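Local coordinates for esterase (Sinorhizobium meliloti 1021, PDB 4TX1), which is a carbohydrate acetylesterase of the SGNH-hydrolase family, which removes acetyl groups from its substrates and probably acts on aryl esters as well, at residues S22-H35 with T195-N207. Numbering follows the deposited sequence.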
loop_
_atom_site.group_PDB
_atom_site.type_symbol
_atom_site.label_atom_id
_atom_site.label_comp_id
_atom_site.label_asym_id
_atom_site.label_seq_id
_atom_site.Cartn_x
_atom_site.Cartn_y
_atom_site.Cartn_z
ATOM N N SER A 22 10.396 2.343 21.502
ATOM C CA SER A 22 9.784 2.340 22.854
ATOM C C SER A 22 10.825 2.895 23.856
ATOM O O SER A 22 10.388 3.437 24.890
ATOM C CB SER A 22 9.370 0.967 23.292
ATOM O OG SER A 22 10.527 0.147 23.485
ATOM N N LEU A 23 12.092 2.865 23.527
ATOM C CA LEU A 23 13.074 3.502 24.397
ATOM C C LEU A 23 12.917 5.014 24.433
ATOM O O LEU A 23 13.266 5.597 25.398
ATOM C CB LEU A 23 14.494 3.174 23.969
ATOM C CG LEU A 23 15.016 1.853 24.419
ATOM C CD1 LEU A 23 14.095 0.720 24.266
ATOM C CD2 LEU A 23 16.348 1.520 23.824
ATOM N N THR A 24 12.434 5.625 23.351
ATOM C CA THR A 24 12.176 7.020 23.251
ATOM C C THR A 24 10.778 7.374 23.708
ATOM O O THR A 24 10.597 8.417 24.329
ATOM C CB THR A 24 12.433 7.475 21.793
ATOM O OG1 THR A 24 13.794 7.192 21.480
ATOM C CG2 THR A 24 12.178 8.924 21.540
ATOM N N TRP A 25 9.793 6.483 23.412
ATOM C CA TRP A 25 8.445 6.606 23.990
ATOM C C TRP A 25 8.560 6.672 25.523
ATOM O O TRP A 25 7.884 7.452 26.158
ATOM C CB TRP A 25 7.586 5.421 23.585
ATOM C CG TRP A 25 6.152 5.472 24.000
ATOM C CD1 TRP A 25 5.219 6.256 23.459
ATOM C CD2 TRP A 25 5.503 4.693 24.990
ATOM N NE1 TRP A 25 4.000 6.023 24.022
ATOM C CE2 TRP A 25 4.146 5.068 24.989
ATOM C CE3 TRP A 25 5.927 3.699 25.875
ATOM C CZ2 TRP A 25 3.205 4.497 25.822
ATOM C CZ3 TRP A 25 4.963 3.086 26.713
ATOM C CH2 TRP A 25 3.631 3.504 26.677
ATOM N N GLY A 26 9.396 5.801 26.069
ATOM C CA GLY A 26 9.585 5.720 27.549
ATOM C C GLY A 26 8.834 4.517 28.150
ATOM O O GLY A 26 8.000 4.639 29.011
ATOM N N TYR A 27 9.190 3.323 27.715
ATOM C CA TYR A 27 8.580 2.094 28.210
ATOM C C TYR A 27 9.079 1.630 29.578
ATOM O O TYR A 27 10.218 1.364 29.759
ATOM C CB TYR A 27 8.680 0.944 27.186
ATOM C CG TYR A 27 7.755 -0.195 27.493
ATOM C CD1 TYR A 27 6.512 -0.260 26.934
ATOM C CD2 TYR A 27 8.119 -1.217 28.338
ATOM C CE1 TYR A 27 5.636 -1.263 27.251
ATOM C CE2 TYR A 27 7.247 -2.235 28.641
ATOM C CZ TYR A 27 6.005 -2.244 28.099
ATOM O OH TYR A 27 5.110 -3.223 28.357
ATOM N N ASP A 28 8.158 1.527 30.515
ATOM C CA ASP A 28 8.470 1.101 31.934
ATOM C C ASP A 28 8.099 -0.375 32.009
ATOM O O ASP A 28 6.911 -0.785 32.087
ATOM C CB ASP A 28 7.587 1.888 32.898
ATOM C CG ASP A 28 7.602 1.285 34.302
ATOM O OD1 ASP A 28 8.605 0.613 34.641
ATOM O OD2 ASP A 28 6.591 1.449 34.991
ATOM N N ALA A 29 9.106 -1.193 32.002
ATOM C CA ALA A 29 9.004 -2.635 32.069
ATOM C C ALA A 29 8.452 -3.151 33.415
ATOM O O ALA A 29 7.933 -4.262 33.457
ATOM C CB ALA A 29 10.363 -3.232 31.782
ATOM N N THR A 30 8.593 -2.375 34.461
ATOM C CA THR A 30 8.153 -2.840 35.819
ATOM C C THR A 30 6.667 -2.748 35.916
ATOM O O THR A 30 6.058 -3.764 36.225
ATOM C CB THR A 30 8.787 -2.070 36.995
ATOM O OG1 THR A 30 10.221 -2.271 36.983
ATOM C CG2 THR A 30 8.141 -2.480 38.434
ATOM N N GLY A 31 6.113 -1.609 35.500
ATOM C CA GLY A 31 4.658 -1.349 35.514
ATOM C C GLY A 31 3.913 -1.602 34.180
ATOM O O GLY A 31 2.699 -1.516 34.134
ATOM N N SER A 32 4.623 -1.982 33.131
ATOM C CA SER A 32 4.102 -2.078 31.752
ATOM C C SER A 32 3.298 -0.833 31.409
ATOM O O SER A 32 2.085 -0.904 30.995
ATOM C CB SER A 32 3.250 -3.332 31.564
ATOM O OG SER A 32 4.000 -4.486 31.929
ATOM N N GLY A 33 3.907 0.310 31.672
ATOM C CA GLY A 33 3.302 1.583 31.326
ATOM C C GLY A 33 4.359 2.507 30.763
ATOM O O GLY A 33 5.339 2.029 30.191
ATOM N N ARG A 34 4.159 3.809 30.883
ATOM C CA ARG A 34 5.034 4.790 30.280
ATOM C C ARG A 34 5.745 5.556 31.384
ATOM O O ARG A 34 5.103 5.884 32.419
ATOM C CB ARG A 34 4.210 5.748 29.462
ATOM C CG ARG A 34 5.042 6.588 28.514
ATOM C CD ARG A 34 4.265 7.480 27.550
ATOM N NE ARG A 34 5.139 8.039 26.542
ATOM C CZ ARG A 34 4.804 8.970 25.656
ATOM N NH1 ARG A 34 3.526 9.391 25.582
ATOM N NH2 ARG A 34 5.725 9.474 24.847
ATOM N N HIS A 35 7.023 5.796 31.241
ATOM C CA HIS A 35 7.746 6.679 32.168
ATOM C C HIS A 35 7.077 8.042 32.205
ATOM O O HIS A 35 6.549 8.566 31.180
ATOM C CB HIS A 35 9.269 6.823 31.778
ATOM C CG HIS A 35 10.039 5.560 31.835
ATOM N ND1 HIS A 35 10.022 4.725 32.929
ATOM C CD2 HIS A 35 10.926 5.018 30.962
ATOM C CE1 HIS A 35 10.791 3.675 32.690
ATOM N NE2 HIS A 35 11.399 3.866 31.516
ATOM N N THR A 195 20.269 -1.526 29.612
ATOM C CA THR A 195 18.964 -2.169 29.525
ATOM C C THR A 195 18.678 -2.943 30.828
ATOM O O THR A 195 19.593 -3.318 31.587
ATOM C CB THR A 195 18.828 -3.103 28.317
ATOM O OG1 THR A 195 19.906 -4.087 28.272
ATOM C CG2 THR A 195 18.806 -2.288 27.007
ATOM N N THR A 196 17.389 -3.125 31.085
ATOM C CA THR A 196 16.953 -3.857 32.242
ATOM C C THR A 196 16.790 -5.347 31.984
ATOM O O THR A 196 16.181 -5.790 31.016
ATOM C CB THR A 196 15.695 -3.278 32.888
ATOM O OG1 THR A 196 15.229 -4.222 33.886
ATOM C CG2 THR A 196 14.587 -3.114 31.856
ATOM N N PRO A 197 17.318 -6.212 32.859
ATOM C CA PRO A 197 17.066 -7.623 32.698
ATOM C C PRO A 197 15.635 -8.144 32.950
ATOM O O PRO A 197 15.392 -9.298 32.702
ATOM C CB PRO A 197 18.074 -8.321 33.682
ATOM C CG PRO A 197 18.317 -7.261 34.631
ATOM C CD PRO A 197 18.239 -5.896 33.991
ATOM N N ILE A 198 14.747 -7.302 33.409
ATOM C CA ILE A 198 13.295 -7.604 33.533
ATOM C C ILE A 198 12.785 -8.131 32.145
ATOM O O ILE A 198 12.003 -9.066 32.050
ATOM C CB ILE A 198 12.532 -6.370 33.974
ATOM C CG1 ILE A 198 12.912 -6.022 35.425
ATOM C CG2 ILE A 198 11.041 -6.600 33.919
ATOM C CD1 ILE A 198 12.375 -4.679 35.954
ATOM N N ASP A 199 13.331 -7.535 31.074
ATOM C CA ASP A 199 12.961 -7.984 29.715
ATOM C C ASP A 199 14.035 -7.930 28.653
ATOM O O ASP A 199 13.784 -8.345 27.503
ATOM C CB ASP A 199 11.683 -7.272 29.225
ATOM C CG ASP A 199 11.851 -5.792 28.938
ATOM O OD1 ASP A 199 12.976 -5.295 28.672
ATOM O OD2 ASP A 199 10.772 -5.063 28.958
ATOM N N GLY A 200 15.208 -7.441 29.008
ATOM C CA GLY A 200 16.381 -7.487 28.157
ATOM C C GLY A 200 16.570 -6.327 27.189
ATOM O O GLY A 200 17.655 -6.170 26.589
ATOM N N VAL A 201 15.523 -5.522 26.989
ATOM C CA VAL A 201 15.529 -4.531 25.905
ATOM C C VAL A 201 15.195 -3.107 26.323
ATOM O O VAL A 201 15.710 -2.178 25.737
ATOM C CB VAL A 201 14.589 -5.055 24.759
ATOM C CG1 VAL A 201 13.136 -5.046 25.177
ATOM C CG2 VAL A 201 14.756 -4.201 23.451
ATOM N N HIS A 202 14.341 -2.930 27.339
ATOM C CA HIS A 202 13.923 -1.629 27.768
ATOM C C HIS A 202 14.900 -0.950 28.733
ATOM O O HIS A 202 15.833 -1.603 29.232
ATOM C CB HIS A 202 12.540 -1.745 28.367
ATOM C CG HIS A 202 11.496 -2.013 27.300
ATOM N ND1 HIS A 202 10.737 -3.165 27.256
ATOM C CD2 HIS A 202 11.206 -1.302 26.187
ATOM C CE1 HIS A 202 9.965 -3.115 26.157
ATOM N NE2 HIS A 202 10.220 -1.987 25.499
ATOM N N LEU A 203 14.660 0.312 28.956
ATOM C CA LEU A 203 15.426 1.129 29.963
ATOM C C LEU A 203 14.515 1.496 31.119
ATOM O O LEU A 203 13.395 2.015 30.958
ATOM C CB LEU A 203 15.960 2.389 29.311
ATOM C CG LEU A 203 16.833 2.267 28.049
ATOM C CD1 LEU A 203 17.189 3.633 27.476
ATOM C CD2 LEU A 203 18.074 1.395 28.293
ATOM N N ASP A 204 15.006 1.361 32.361
ATOM C CA ASP A 204 14.248 1.901 33.448
ATOM C C ASP A 204 14.350 3.410 33.458
ATOM O O ASP A 204 14.957 3.995 32.564
ATOM C CB ASP A 204 14.705 1.182 34.765
ATOM C CG ASP A 204 16.095 1.557 35.197
ATOM O OD1 ASP A 204 16.665 2.566 34.749
ATOM O OD2 ASP A 204 16.536 0.849 36.128
ATOM N N ALA A 205 13.714 4.084 34.446
ATOM C CA ALA A 205 13.595 5.556 34.428
ATOM C C ALA A 205 14.922 6.251 34.511
ATOM O O ALA A 205 15.225 7.233 33.802
ATOM C CB ALA A 205 12.603 6.105 35.477
ATOM N N GLU A 206 15.754 5.773 35.416
ATOM C CA GLU A 206 17.055 6.423 35.543
ATOM C C GLU A 206 17.882 6.216 34.307
ATOM O O GLU A 206 18.639 7.145 33.943
ATOM C CB GLU A 206 17.786 5.803 36.770
ATOM C CG GLU A 206 19.184 6.337 36.981
ATOM C CD GLU A 206 19.395 7.837 36.917
ATOM O OE1 GLU A 206 18.489 8.685 37.220
ATOM O OE2 GLU A 206 20.606 8.151 36.557
ATOM N N ASN A 207 17.854 5.007 33.718
ATOM C CA ASN A 207 18.655 4.734 32.540
ATOM C C ASN A 207 18.153 5.516 31.324
ATOM O O ASN A 207 18.957 5.982 30.488
ATOM C CB ASN A 207 18.828 3.293 32.250
ATOM C CG ASN A 207 19.929 2.649 33.108
ATOM O OD1 ASN A 207 21.078 2.679 32.725
ATOM N ND2 ASN A 207 19.540 2.034 34.215
HETATM O O HOH W 1 12.298 1.687 27.889
#
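The Ser-His-Asp arrangement of an SGNH hydrolase is assembled where Ser22 meets His202. Ser22, in the GDSL sequence just after strand 14-20, turns OG to the edge of the imidazole, near its plane; His202 NE2 donates to OG at 3.0 Å, but the bond is weak, bent to 121°. At another point of the ring edge His202 ND1 points straight at Asp199 OD2, 2.5 Å away, and this bond restrains the ring's rotation, while the backbone N-H groups of Val201 and His202 hold the carboxylate in place through Asp199 OD1. In this family such a serine, histidine and aspartate form the catalytic triad, and these three probably do so here.

In Tyr27 a chi1 of -164° swings CG away from the backbone N and carries the ring across to His202, setting CD2 over the centre of one imidazole face in an offset stack, centroids 4.2 Å apart and planes at 26°. Val201 CG1 lies against the opposite face. The branched end of Leu23 crosses Leu203 at about a right angle, CG to CG 4.1 Å, with CD1 by the His202 ring, an apolar joint beside the polar site.

Further along, His35 NE2 donates to Leu203 O at 2.8 Å, with that oxygen almost in the plane of the His35 ring, and Ala205 CA lies over one ring face in a CH-pi contact. A water bridges Tyr27 O and Leu203 N. At the outer end, the Ala29 methyl fits between Asp199 OD2 and Ile198 CG2.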